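Local coordinates for modulator protein RSBR (Bacillus subtilis, PDB 2BNL) that regulates the general stress factor sigma-B as part of the stressosome, stimulating the RsbT kinase toward RsbS in vitro, and is represented here by its N-terminal globin-like domain, at residues Tyr8-Ala12 with Leu53-Val57; Leu95-Asn100 with Leu112-Ile116; Leu26-Ser30 with Phe83-Ala87. The contacts are given in a common frame with arbitrary orientation. Residue numbers count along the deposited sequence, not the author numbering.

Contact 1. Residues Tyr8-Ala12 with Leu53-Val57; sequences YQFIA and LLLSV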
ATOM      1  N   TYR A   8     -15.389  -9.263   5.394  1.00 31.58           N
ATOM      2  CA  TYR A   8     -15.985  -9.926   4.201  1.00 32.09           C
ATOM      3  C   TYR A   8     -17.488  -9.787   4.205  1.00 32.07           C
ATOM      4  O   TYR A   8     -18.098  -9.412   3.187  1.00 29.87           O
ATOM      5  CB  TYR A   8     -15.527 -11.437   4.123  1.00 33.23           C
ATOM      6  CG  TYR A   8     -16.025 -12.172   2.895  1.00 29.25           C
ATOM      7  CD1 TYR A   8     -15.184 -12.314   1.765  1.00 28.25           C
ATOM      8  CD2 TYR A   8     -17.363 -12.565   2.785  1.00 29.36           C
ATOM      9  CE1 TYR A   8     -15.617 -12.937   0.649  1.00 26.27           C
ATOM     10  CE2 TYR A   8     -17.845 -13.171   1.623  1.00 30.13           C
ATOM     11  CZ  TYR A   8     -16.957 -13.362   0.566  1.00 26.99           C
ATOM     12  OH  TYR A   8     -17.371 -13.913  -0.596  1.00 29.33           O
ATOM     13  N   GLN A   9     -18.118 -10.103   5.343  1.00 32.12           N
ATOM     14  CA  GLN A   9     -19.558  -9.989   5.470  1.00 33.48           C
ATOM     15  C   GLN A   9     -20.129  -8.601   5.225  1.00 31.07           C
ATOM     16  O   GLN A   9     -21.137  -8.452   4.600  1.00 29.87           O
ATOM     17  CB  GLN A   9     -19.984 -10.525   6.804  1.00 35.48           C
ATOM     18  CG  GLN A   9     -21.256  -9.912   7.314  1.00 45.24           C
ATOM     19  CD  GLN A   9     -21.704 -10.407   8.715  1.00 52.34           C
ATOM     20  OE1 GLN A   9     -20.955 -10.388   9.749  1.00 60.81           O
ATOM     21  NE2 GLN A   9     -22.915 -10.833   8.736  1.00 48.77           N
ATOM     22  N   PHE A  10     -19.415  -7.570   5.660  1.00 32.19           N
ATOM     23  CA  PHE A  10     -19.863  -6.258   5.421  1.00 31.58           C
ATOM     24  C   PHE A  10     -19.786  -5.934   3.951  1.00 30.26           C
ATOM     25  O   PHE A  10     -20.699  -5.367   3.391  1.00 32.34           O
ATOM     26  CB  PHE A  10     -19.073  -5.241   6.295  1.00 32.74           C
ATOM     27  CG  PHE A  10     -19.592  -3.865   6.173  1.00 32.06           C
ATOM     28  CD1 PHE A  10     -20.515  -3.374   7.091  1.00 36.33           C
ATOM     29  CD2 PHE A  10     -19.220  -3.064   5.113  1.00 35.87           C
ATOM     30  CE1 PHE A  10     -21.006  -2.068   6.933  1.00 40.07           C
ATOM     31  CE2 PHE A  10     -19.731  -1.775   4.951  1.00 38.82           C
ATOM     32  CZ  PHE A  10     -20.608  -1.274   5.852  1.00 35.21           C
ATOM     33  N   ILE A  11     -18.723  -6.328   3.280  1.00 32.61           N
ATOM     34  CA  ILE A  11     -18.635  -6.131   1.835  1.00 31.00           C
ATOM     35  C   ILE A  11     -19.732  -6.869   1.143  1.00 30.29           C
ATOM     36  O   ILE A  11     -20.399  -6.245   0.297  1.00 28.99           O
ATOM     37  CB  ILE A  11     -17.260  -6.519   1.254  1.00 30.62           C
ATOM     38  CG1 ILE A  11     -16.172  -5.650   1.921  1.00 33.67           C
ATOM     39  CG2 ILE A  11     -17.235  -6.495  -0.336  1.00 30.63           C
ATOM     40  CD1 ILE A  11     -14.760  -6.335   1.770  1.00 32.15           C
ATOM     41  N   ALA A  12     -19.957  -8.175   1.473  1.00 28.16           N
ATOM     42  CA  ALA A  12     -21.004  -8.964   0.843  1.00 28.51           C
ATOM     43  C   ALA A  12     -22.397  -8.308   0.984  1.00 30.19           C
ATOM     44  O   ALA A  12     -23.152  -8.352   0.029  1.00 30.14           O
ATOM     45  CB  ALA A  12     -21.044 -10.367   1.365  1.00 29.76           C
ATOM     46  N   LEU A  53     -12.378  -9.152  -4.100  1.00 29.44           N
ATOM     47  CA  LEU A  53     -12.534  -9.191  -2.679  1.00 29.09           C
ATOM     48  C   LEU A  53     -13.384 -10.376  -2.299  1.00 29.24           C
ATOM     49  O   LEU A  53     -13.044 -11.091  -1.351  1.00 29.45           O
ATOM     50  CB  LEU A  53     -13.131  -7.869  -2.165  1.00 30.53           C
ATOM     51  CG  LEU A  53     -12.389  -6.591  -2.425  1.00 28.01           C
ATOM     52  CD1 LEU A  53     -13.200  -5.412  -1.825  1.00 30.71           C
ATOM     53  CD2 LEU A  53     -11.000  -6.538  -2.020  1.00 28.54           C
ATOM     54  N   LEU A  54     -14.480 -10.596  -3.031  1.00 30.23           N
ATOM     55  CA  LEU A  54     -15.457 -11.654  -2.686  1.00 30.26           C
ATOM     56  C   LEU A  54     -14.858 -13.107  -2.845  1.00 28.87           C
ATOM     57  O   LEU A  54     -15.379 -14.031  -2.288  1.00 29.77           O
ATOM     58  CB  LEU A  54     -16.756 -11.418  -3.489  1.00 30.09           C
ATOM     59  CG  LEU A  54     -17.541 -10.207  -2.945  1.00 32.56           C
ATOM     60  CD1 LEU A  54     -18.742  -9.995  -3.826  1.00 33.90           C
ATOM     61  CD2 LEU A  54     -17.992 -10.340  -1.425  1.00 31.28           C
ATOM     62  N   LEU A  55     -13.790 -13.245  -3.633  1.00 29.05           N
ATOM     63  CA  LEU A  55     -13.021 -14.476  -3.811  1.00 29.53           C
ATOM     64  C   LEU A  55     -11.917 -14.630  -2.802  1.00 28.19           C
ATOM     65  O   LEU A  55     -11.317 -15.643  -2.760  1.00 26.58           O
ATOM     66  CB  LEU A  55     -12.393 -14.475  -5.217  1.00 30.76           C
ATOM     67  CG  LEU A  55     -13.359 -14.578  -6.388  1.00 34.75           C
ATOM     68  CD1 LEU A  55     -12.608 -14.225  -7.711  1.00 32.22           C
ATOM     69  CD2 LEU A  55     -13.959 -16.000  -6.445  1.00 35.57           C
ATOM     70  N   SER A  56     -11.643 -13.600  -2.020  1.00 29.32           N
ATOM     71  CA  SER A  56     -10.402 -13.479  -1.167  1.00 29.29           C
ATOM     72  C   SER A  56     -10.540 -13.649   0.340  1.00 29.86           C
ATOM     73  O   SER A  56      -9.753 -13.075   1.145  1.00 29.58           O
ATOM     74  CB  SER A  56      -9.693 -12.170  -1.515  1.00 27.92           C
ATOM     75  OG  SER A  56      -9.343 -12.137  -2.869  1.00 28.97           O
ATOM     76  N   VAL A  57     -11.562 -14.390   0.781  1.00 28.76           N
ATOM     77  CA  VAL A  57     -11.797 -14.470   2.238  1.00 28.30           C
ATOM     78  C   VAL A  57     -10.590 -15.139   3.001  1.00 27.54           C
ATOM     79  O   VAL A  57     -10.311 -14.760   4.096  1.00 26.16           O
ATOM     80  CB  VAL A  57     -13.150 -15.184   2.602  1.00 27.12           C
ATOM     81  CG1 VAL A  57     -13.075 -16.657   2.455  1.00 24.86           C
ATOM     82  CG2 VAL A  57     -13.602 -14.830   3.972  1.00 28.34           C
TER
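This is a mixed polar and apolar contact between the N-terminal helix 5-13 and the C-terminal end of helix 39-54 with the turn that follows, at the partly exposed edge of the globin-like domain. Its centre is Tyr8, whose CA-to-CB bond points toward 53-57 and whose ring lies against Leu54 and Val57. The phenol OH donates a short hydrogen bond to the carbonyl oxygen of Leu54 (Tyr8 OH to Leu54 O, 2.6 Å). Leu54 also serves the same tyrosine through its side chain: its CD2 lies 4.2 Å from the centroid of the Tyr8 ring, 30° off the normal, an off-centre CH-pi contact. Val57 brings its CB to 3.6 Å from Tyr8 CD1. One helical turn further on, Ile11 CD1 meets Leu53 CD1 at 4.0 Å and Ile11 CG2 meets Leu54 CD2 at 4.1 Å, while Ala12 CB packs on that same methyl group, Leu54 CD2, at 4.1 Å. Towards the interior, Ile11 continues onto Leu18 of helix 15-30 and Phe119 of helix 109-135, and Leu53 onto Trp22, Phe120 and Ile123 of those two helices.

Contact 2. Residues Leu95-Asn100 with Leu112-Ile116; sequences LYTKMN and LIWQI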
ATOM      1  N   LEU A  95     -14.267   2.623   3.188  1.00 31.83           N
ATOM      2  CA  LEU A  95     -14.982   1.512   3.776  1.00 31.77           C
ATOM      3  C   LEU A  95     -14.878   1.602   5.320  1.00 31.44           C
ATOM      4  O   LEU A  95     -15.861   1.379   6.060  1.00 30.15           O
ATOM      5  CB  LEU A  95     -14.403   0.196   3.223  1.00 32.86           C
ATOM      6  CG  LEU A  95     -14.796  -1.022   4.082  1.00 34.37           C
ATOM      7  CD1 LEU A  95     -16.255  -1.255   3.769  1.00 37.25           C
ATOM      8  CD2 LEU A  95     -14.029  -2.250   3.812  1.00 40.27           C
ATOM      9  N   TYR A  96     -13.689   1.962   5.824  1.00 31.59           N
ATOM     10  CA  TYR A  96     -13.556   2.221   7.223  1.00 31.39           C
ATOM     11  C   TYR A  96     -14.602   3.226   7.767  1.00 31.83           C
ATOM     12  O   TYR A  96     -15.289   2.964   8.740  1.00 31.00           O
ATOM     13  CB  TYR A  96     -12.127   2.645   7.598  1.00 31.53           C
ATOM     14  CG  TYR A  96     -12.081   3.238   8.973  1.00 30.67           C
ATOM     15  CD1 TYR A  96     -12.090   2.411  10.126  1.00 30.58           C
ATOM     16  CD2 TYR A  96     -12.071   4.615   9.145  1.00 32.94           C
ATOM     17  CE1 TYR A  96     -12.054   2.946  11.363  1.00 32.85           C
ATOM     18  CE2 TYR A  96     -12.056   5.164  10.421  1.00 35.03           C
ATOM     19  CZ  TYR A  96     -12.019   4.305  11.507  1.00 33.38           C
ATOM     20  OH  TYR A  96     -11.949   4.845  12.732  1.00 36.95           O
ATOM     21  N   THR A  97     -14.726   4.352   7.129  1.00 32.48           N
ATOM     22  CA  THR A  97     -15.703   5.410   7.566  1.00 35.35           C
ATOM     23  C   THR A  97     -17.130   4.791   7.614  1.00 37.15           C
ATOM     24  O   THR A  97     -17.824   4.951   8.611  1.00 36.05           O
ATOM     25  CB  THR A  97     -15.626   6.562   6.599  1.00 35.20           C
ATOM     26  OG1 THR A  97     -14.293   7.072   6.570  1.00 34.94           O
ATOM     27  CG2 THR A  97     -16.568   7.740   6.973  1.00 40.75           C
ATOM     28  N   LYS A  98     -17.523   4.027   6.562  1.00 38.92           N
ATOM     29  CA  LYS A  98     -18.806   3.330   6.530  1.00 40.31           C
ATOM     30  C   LYS A  98     -18.968   2.390   7.689  1.00 39.74           C
ATOM     31  O   LYS A  98     -19.968   2.460   8.428  1.00 39.36           O
ATOM     32  CB  LYS A  98     -19.075   2.518   5.234  1.00 41.88           C
ATOM     33  CG  LYS A  98     -19.178   3.296   3.946  1.00 47.40           C
ATOM     34  CD  LYS A  98     -19.902   4.655   4.171  1.00 55.70           C
ATOM     35  CE  LYS A  98     -20.329   5.434   2.882  1.00 55.35           C
ATOM     36  NZ  LYS A  98     -20.752   6.754   3.367  1.00 56.81           N
HETATM   37  N   MSE A  99     -18.015   1.493   7.847  1.00 37.78           N
HETATM   38  CA  MSE A  99     -18.095   0.487   8.901  1.00 38.51           C
HETATM   39  C   MSE A  99     -18.007   1.057  10.305  1.00 39.83           C
HETATM   40  O   MSE A  99     -18.663   0.579  11.236  1.00 38.95           O
HETATM   41  CB  MSE A  99     -16.974  -0.541   8.720  1.00 37.77           C
HETATM   42  CG  MSE A  99     -17.224  -1.397   7.528  1.00 39.93           C
HETATM   43 SE   MSE A  99     -15.964  -2.936   7.458  1.00 45.58          SE
HETATM   44  CE  MSE A  99     -16.765  -4.038   9.053  1.00 38.19           C
ATOM     45  N   ASN A 100     -17.170   2.081  10.466  1.00 41.00           N
ATOM     46  CA  ASN A 100     -16.874   2.642  11.765  1.00 42.56           C
ATOM     47  C   ASN A 100     -18.074   3.334  12.329  1.00 46.24           C
ATOM     48  O   ASN A 100     -18.271   3.331  13.551  1.00 45.90           O
ATOM     49  CB  ASN A 100     -15.770   3.681  11.724  1.00 40.40           C
ATOM     50  CG  ASN A 100     -15.318   4.079  13.116  1.00 41.57           C
ATOM     51  OD1 ASN A 100     -15.074   3.218  13.993  1.00 41.25           O
ATOM     52  ND2 ASN A 100     -15.090   5.357  13.298  1.00 33.27           N
ATOM     53  N   LEU A 112     -11.181  -2.530  14.203  1.00 33.15           N
ATOM     54  CA  LEU A 112     -11.696  -2.402  12.874  1.00 32.77           C
ATOM     55  C   LEU A 112     -10.670  -2.068  11.786  1.00 32.24           C
ATOM     56  O   LEU A 112     -10.680  -2.655  10.730  1.00 32.58           O
ATOM     57  CB  LEU A 112     -12.836  -1.382  12.855  1.00 32.23           C
ATOM     58  CG  LEU A 112     -13.483  -1.148  11.493  1.00 32.56           C
ATOM     59  CD1 LEU A 112     -14.100  -2.469  10.900  1.00 34.63           C
ATOM     60  CD2 LEU A 112     -14.592  -0.080  11.595  1.00 37.75           C
ATOM     61  N   ILE A 113      -9.811  -1.078  11.996  1.00 31.66           N
ATOM     62  CA  ILE A 113      -8.751  -0.815  11.086  1.00 31.90           C
ATOM     63  C   ILE A 113      -7.854  -2.031  10.837  1.00 32.11           C
ATOM     64  O   ILE A 113      -7.465  -2.297   9.708  1.00 32.88           O
ATOM     65  CB  ILE A 113      -7.879   0.356  11.613  1.00 31.29           C
ATOM     66  CG1 ILE A 113      -8.698   1.654  11.596  1.00 31.81           C
ATOM     67  CG2 ILE A 113      -6.530   0.478  10.804  1.00 30.55           C
ATOM     68  CD1 ILE A 113      -8.018   2.757  12.359  1.00 33.36           C
ATOM     69  N   TRP A 114      -7.457  -2.715  11.890  1.00 32.98           N
ATOM     70  CA  TRP A 114      -6.585  -3.873  11.709  1.00 33.72           C
ATOM     71  C   TRP A 114      -7.280  -5.046  10.975  1.00 32.77           C
ATOM     72  O   TRP A 114      -6.618  -5.827  10.231  1.00 32.49           O
ATOM     73  CB  TRP A 114      -5.998  -4.260  13.074  1.00 34.26           C
ATOM     74  CG  TRP A 114      -5.110  -3.214  13.642  1.00 31.01           C
ATOM     75  CD1 TRP A 114      -5.177  -2.728  14.879  1.00 39.46           C
ATOM     76  CD2 TRP A 114      -4.016  -2.532  13.004  1.00 35.68           C
ATOM     77  NE1 TRP A 114      -4.254  -1.741  15.064  1.00 38.72           N
ATOM     78  CE2 TRP A 114      -3.530  -1.591  13.919  1.00 38.90           C
ATOM     79  CE3 TRP A 114      -3.426  -2.588  11.714  1.00 37.66           C
ATOM     80  CZ2 TRP A 114      -2.464  -0.768  13.638  1.00 36.58           C
ATOM     81  CZ3 TRP A 114      -2.393  -1.793  11.438  1.00 38.19           C
ATOM     82  CH2 TRP A 114      -1.906  -0.875  12.406  1.00 38.32           C
ATOM     83  N   GLN A 115      -8.582  -5.173  11.179  1.00 32.25           N
ATOM     84  CA  GLN A 115      -9.404  -6.137  10.445  1.00 33.01           C
ATOM     85  C   GLN A 115      -9.459  -5.807   9.012  1.00 30.48           C
ATOM     86  O   GLN A 115      -9.255  -6.653   8.108  1.00 28.99           O
ATOM     87  CB  GLN A 115     -10.846  -6.165  10.997  1.00 33.91           C
ATOM     88  CG  GLN A 115     -10.951  -6.858  12.333  1.00 37.74           C
ATOM     89  CD  GLN A 115     -12.375  -6.788  12.836  1.00 41.76           C
ATOM     90  OE1 GLN A 115     -13.088  -5.808  12.596  1.00 40.41           O
ATOM     91  NE2 GLN A 115     -12.834  -7.889  13.391  1.00 38.85           N
ATOM     92  N   ILE A 116      -9.630  -4.545   8.744  1.00 29.88           N
ATOM     93  CA  ILE A 116      -9.629  -4.103   7.367  1.00 30.54           C
ATOM     94  C   ILE A 116      -8.304  -4.302   6.665  1.00 31.82           C
ATOM     95  O   ILE A 116      -8.260  -4.836   5.505  1.00 30.86           O
ATOM     96  CB  ILE A 116     -10.078  -2.636   7.272  1.00 32.31           C
ATOM     97  CG1 ILE A 116     -11.607  -2.548   7.591  1.00 29.19           C
ATOM     98  CG2 ILE A 116      -9.816  -2.116   5.926  1.00 33.52           C
ATOM     99  CD1 ILE A 116     -12.100  -1.166   7.888  1.00 33.08           C
TER
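Leu112 is the main protrusion of this buried, largely apolar contact, with no hydrogen bond between the segments, where the C-terminal turns of helix 81-100 meet the N-terminal part of helix 109-135. It projects into the hollow bounded by Tyr96, Met99 and Asn100: its CD2 lies 3.8 Å from Tyr96 CD1 and 3.5 Å from the backbone Asn100 N, and its CD1 is 3.6 Å from CE of Met99, a selenomethionine. One turn along, Ile116 fills the next hollow, its CD1 resting 3.7 Å from Tyr96 CA and 4.3 Å from Met99 SE, with Leu95 CD2 more loosely placed at 4.5 Å from Ile116 CG1. In turn, the Tyr96 side chain lies beside Ile113, with Tyr96 CE1 3.6 Å from Ile113 CG1. The two segment axes approach to 10.6 Å at 134°, a gap these side chains span. The polar end of Asn100 hydrogen-bonds to Ser109. This pair of successive helices of the globin-like domain faces the second subunit, whose Trp114 ring meets Tyr96 and whose Ile113 packs on Ile113. Phe10 of helix 5-13 packs on Leu95 and Met99 at one flank, and Leu18 of helix 15-30 on Leu95.

Contact 3. Residues Leu26-Ser30 with Phe83-Ala87; sequences LKELS and FLATA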
ATOM      1  N   LEU A  26     -12.817   6.957  -7.626  1.00 31.64           N
ATOM      2  CA  LEU A  26     -12.053   6.947  -8.870  1.00 31.63           C
ATOM      3  C   LEU A  26     -12.286   8.189  -9.671  1.00 32.90           C
ATOM      4  O   LEU A  26     -11.364   8.808 -10.162  1.00 32.75           O
ATOM      5  CB  LEU A  26     -12.371   5.718  -9.725  1.00 31.13           C
ATOM      6  CG  LEU A  26     -11.887   4.391  -9.151  1.00 34.94           C
ATOM      7  CD1 LEU A  26     -12.455   3.267  -9.866  1.00 32.98           C
ATOM      8  CD2 LEU A  26     -10.319   4.244  -9.172  1.00 35.80           C
ATOM      9  N   LYS A  27     -13.536   8.572  -9.760  1.00 31.87           N
ATOM     10  CA  LYS A  27     -13.886   9.728 -10.514  1.00 33.15           C
ATOM     11  C   LYS A  27     -13.258  10.978  -9.929  1.00 32.63           C
ATOM     12  O   LYS A  27     -12.704  11.810 -10.643  1.00 31.04           O
ATOM     13  CB  LYS A  27     -15.392   9.818 -10.575  1.00 32.50           C
ATOM     14  CG  LYS A  27     -16.025   8.786 -11.507  1.00 32.77           C
ATOM     15  CD  LYS A  27     -17.586   8.815 -11.382  1.00 36.27           C
ATOM     16  CE  LYS A  27     -18.104  10.149 -11.662  1.00 43.64           C
ATOM     17  NZ  LYS A  27     -19.586  10.187 -11.944  1.00 47.09           N
ATOM     18  N   GLU A  28     -13.340  11.106  -8.606  1.00 31.99           N
ATOM     19  CA  GLU A  28     -12.742  12.261  -7.886  1.00 32.78           C
ATOM     20  C   GLU A  28     -11.267  12.327  -8.155  1.00 31.26           C
ATOM     21  O   GLU A  28     -10.712  13.364  -8.450  1.00 29.26           O
ATOM     22  CB  GLU A  28     -13.016  12.103  -6.374  1.00 33.33           C
ATOM     23  CG  GLU A  28     -12.494  13.161  -5.493  1.00 37.57           C
ATOM     24  CD  GLU A  28     -12.670  12.824  -3.976  1.00 48.54           C
ATOM     25  OE1 GLU A  28     -13.598  12.036  -3.569  1.00 53.43           O
ATOM     26  OE2 GLU A  28     -11.804  13.277  -3.216  1.00 51.31           O
ATOM     27  N   LEU A  29     -10.619  11.188  -8.074  1.00 31.39           N
ATOM     28  CA  LEU A  29      -9.206  11.160  -8.318  1.00 32.60           C
ATOM     29  C   LEU A  29      -8.837  11.450  -9.754  1.00 31.38           C
ATOM     30  O   LEU A  29      -7.775  12.114 -10.008  1.00 30.70           O
ATOM     31  CB  LEU A  29      -8.596   9.825  -7.860  1.00 31.97           C
ATOM     32  CG  LEU A  29      -8.594   9.553  -6.377  1.00 36.78           C
ATOM     33  CD1 LEU A  29      -8.231   8.067  -6.126  1.00 40.30           C
ATOM     34  CD2 LEU A  29      -7.654  10.471  -5.694  1.00 41.23           C
ATOM     35  N   SER A  30      -9.675  10.987 -10.688  1.00 31.86           N
ATOM     36  CA  SER A  30      -9.364  11.199 -12.125  1.00 32.65           C
ATOM     37  C   SER A  30      -9.341  12.694 -12.523  1.00 32.38           C
ATOM     38  O   SER A  30      -8.691  13.072 -13.468  1.00 30.73           O
ATOM     39  CB  SER A  30     -10.323  10.431 -13.058  1.00 32.73           C
ATOM     40  OG  SER A  30     -11.632  10.963 -13.066  1.00 36.04           O
ATOM     41  N   PHE A  83      -1.548   6.441  -9.192  1.00 29.74           N
ATOM     42  CA  PHE A  83      -3.010   6.569  -9.205  1.00 29.04           C
ATOM     43  C   PHE A  83      -3.673   5.320  -8.621  1.00 30.59           C
ATOM     44  O   PHE A  83      -4.562   5.379  -7.745  1.00 30.68           O
ATOM     45  CB  PHE A  83      -3.516   6.716 -10.683  1.00 32.08           C
ATOM     46  CG  PHE A  83      -5.001   6.886 -10.780  1.00 31.90           C
ATOM     47  CD1 PHE A  83      -5.556   8.150 -10.775  1.00 34.23           C
ATOM     48  CD2 PHE A  83      -5.823   5.831 -10.764  1.00 34.08           C
ATOM     49  CE1 PHE A  83      -7.013   8.306 -10.806  1.00 36.60           C
ATOM     50  CE2 PHE A  83      -7.236   5.956 -10.875  1.00 36.02           C
ATOM     51  CZ  PHE A  83      -7.828   7.228 -10.847  1.00 32.01           C
ATOM     52  N   LEU A  84      -3.241   4.175  -9.103  1.00 28.71           N
ATOM     53  CA  LEU A  84      -3.785   2.938  -8.607  1.00 30.68           C
ATOM     54  C   LEU A  84      -3.594   2.780  -7.119  1.00 29.97           C
ATOM     55  O   LEU A  84      -4.562   2.456  -6.427  1.00 30.96           O
ATOM     56  CB  LEU A  84      -3.226   1.747  -9.404  1.00 30.43           C
ATOM     57  CG  LEU A  84      -3.719   0.371  -8.915  1.00 33.34           C
ATOM     58  CD1 LEU A  84      -5.196   0.288  -9.153  1.00 35.46           C
ATOM     59  CD2 LEU A  84      -3.062  -0.618  -9.705  1.00 39.01           C
ATOM     60  N   ALA A  85      -2.364   2.994  -6.635  1.00 31.19           N
ATOM     61  CA  ALA A  85      -2.069   2.802  -5.218  1.00 30.33           C
ATOM     62  C   ALA A  85      -2.785   3.859  -4.374  1.00 30.07           C
ATOM     63  O   ALA A  85      -3.304   3.581  -3.355  1.00 30.46           O
ATOM     64  CB  ALA A  85      -0.566   2.846  -5.004  1.00 30.16           C
ATOM     65  N   THR A  86      -2.949   5.076  -4.874  1.00 29.52           N
ATOM     66  CA  THR A  86      -3.735   6.068  -4.156  1.00 29.38           C
ATOM     67  C   THR A  86      -5.189   5.676  -4.059  1.00 29.60           C
ATOM     68  O   THR A  86      -5.757   5.796  -2.991  1.00 29.28           O
ATOM     69  CB  THR A  86      -3.546   7.475  -4.814  1.00 29.48           C
ATOM     70  OG1 THR A  86      -2.135   7.734  -4.946  1.00 28.64           O
ATOM     71  CG2 THR A  86      -4.316   8.624  -4.048  1.00 31.93           C
ATOM     72  N   ALA A  87      -5.791   5.214  -5.167  1.00 29.91           N
ATOM     73  CA  ALA A  87      -7.135   4.747  -5.205  1.00 30.65           C
ATOM     74  C   ALA A  87      -7.446   3.621  -4.272  1.00 31.39           C
ATOM     75  O   ALA A  87      -8.413   3.627  -3.499  1.00 31.63           O
ATOM     76  CB  ALA A  87      -7.533   4.323  -6.632  1.00 31.62           C
TER
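Within the all-helical, globin-like fold of the RsbR N-terminal domain, the last turns of helix 15-30 pack against the start of helix 81-100. The segment axes come within 10.7 Å at 137° between their directions, and the buried interface rests on a few well-placed rotamers. Leu26 and Leu29 both adopt the mt conformation. Although the CA-to-CB bond of Leu26 points sideways, this rotamer brings its CD2 to 3.8 Å from Ala87 CB and 3.9 Å from Phe83 CE2. Leu29 starts out toward the partner helix, and its CD1 reaches 3.6 Å from Ala87 CA; the small side chain of Ala87 allows such a close approach to the backbone. Phe83 also leaves its helix sideways, but chi1 near 180° (t) carries the ring across, where CE1 lies 3.7 Å from Leu29 CB and the ring edge faces Ser30 N. Thr86, in the m rotamer, offers its CG2 to Leu29 CD2 at 4.2 Å, while its hydroxyl bonds back to the carbonyl oxygen of Lys82. Tyr42 of helix 39-54 packs on Leu26 and Ser30. Glu28, out of reach of 83-87, forms a salt bridge with Arg94 further along helix 81-100, a second link between the same two helices. The p rotamer of Ser30 turns its hydroxyl back along its own helix, where Ser30 OG donates a hydrogen bond of 2.8 Å to Lys27 O.

Contacts 2 and 3 are buried and share helix 81-100, which meets helix 15-30 near its start and helix 109-135 near its end; their centres lie about 19 Å apart. Both are apolar, with no hydrogen bond between their segments, and they cross at similar angles. Contact 1 is partly buried and differs in kind, adding a tyrosine-to-carbonyl hydrogen bond near the C-terminal end of helix 39-54. It touches contact 2 through Phe10, whose CD2 lies 3.5 Å from Met99 CG, but it sits across the chain's centre from contact 3, about 22 Å between centres. Of the three, contact 2 has the most extensive link to the second subunit, through Tyr96, Ile113 and Trp114.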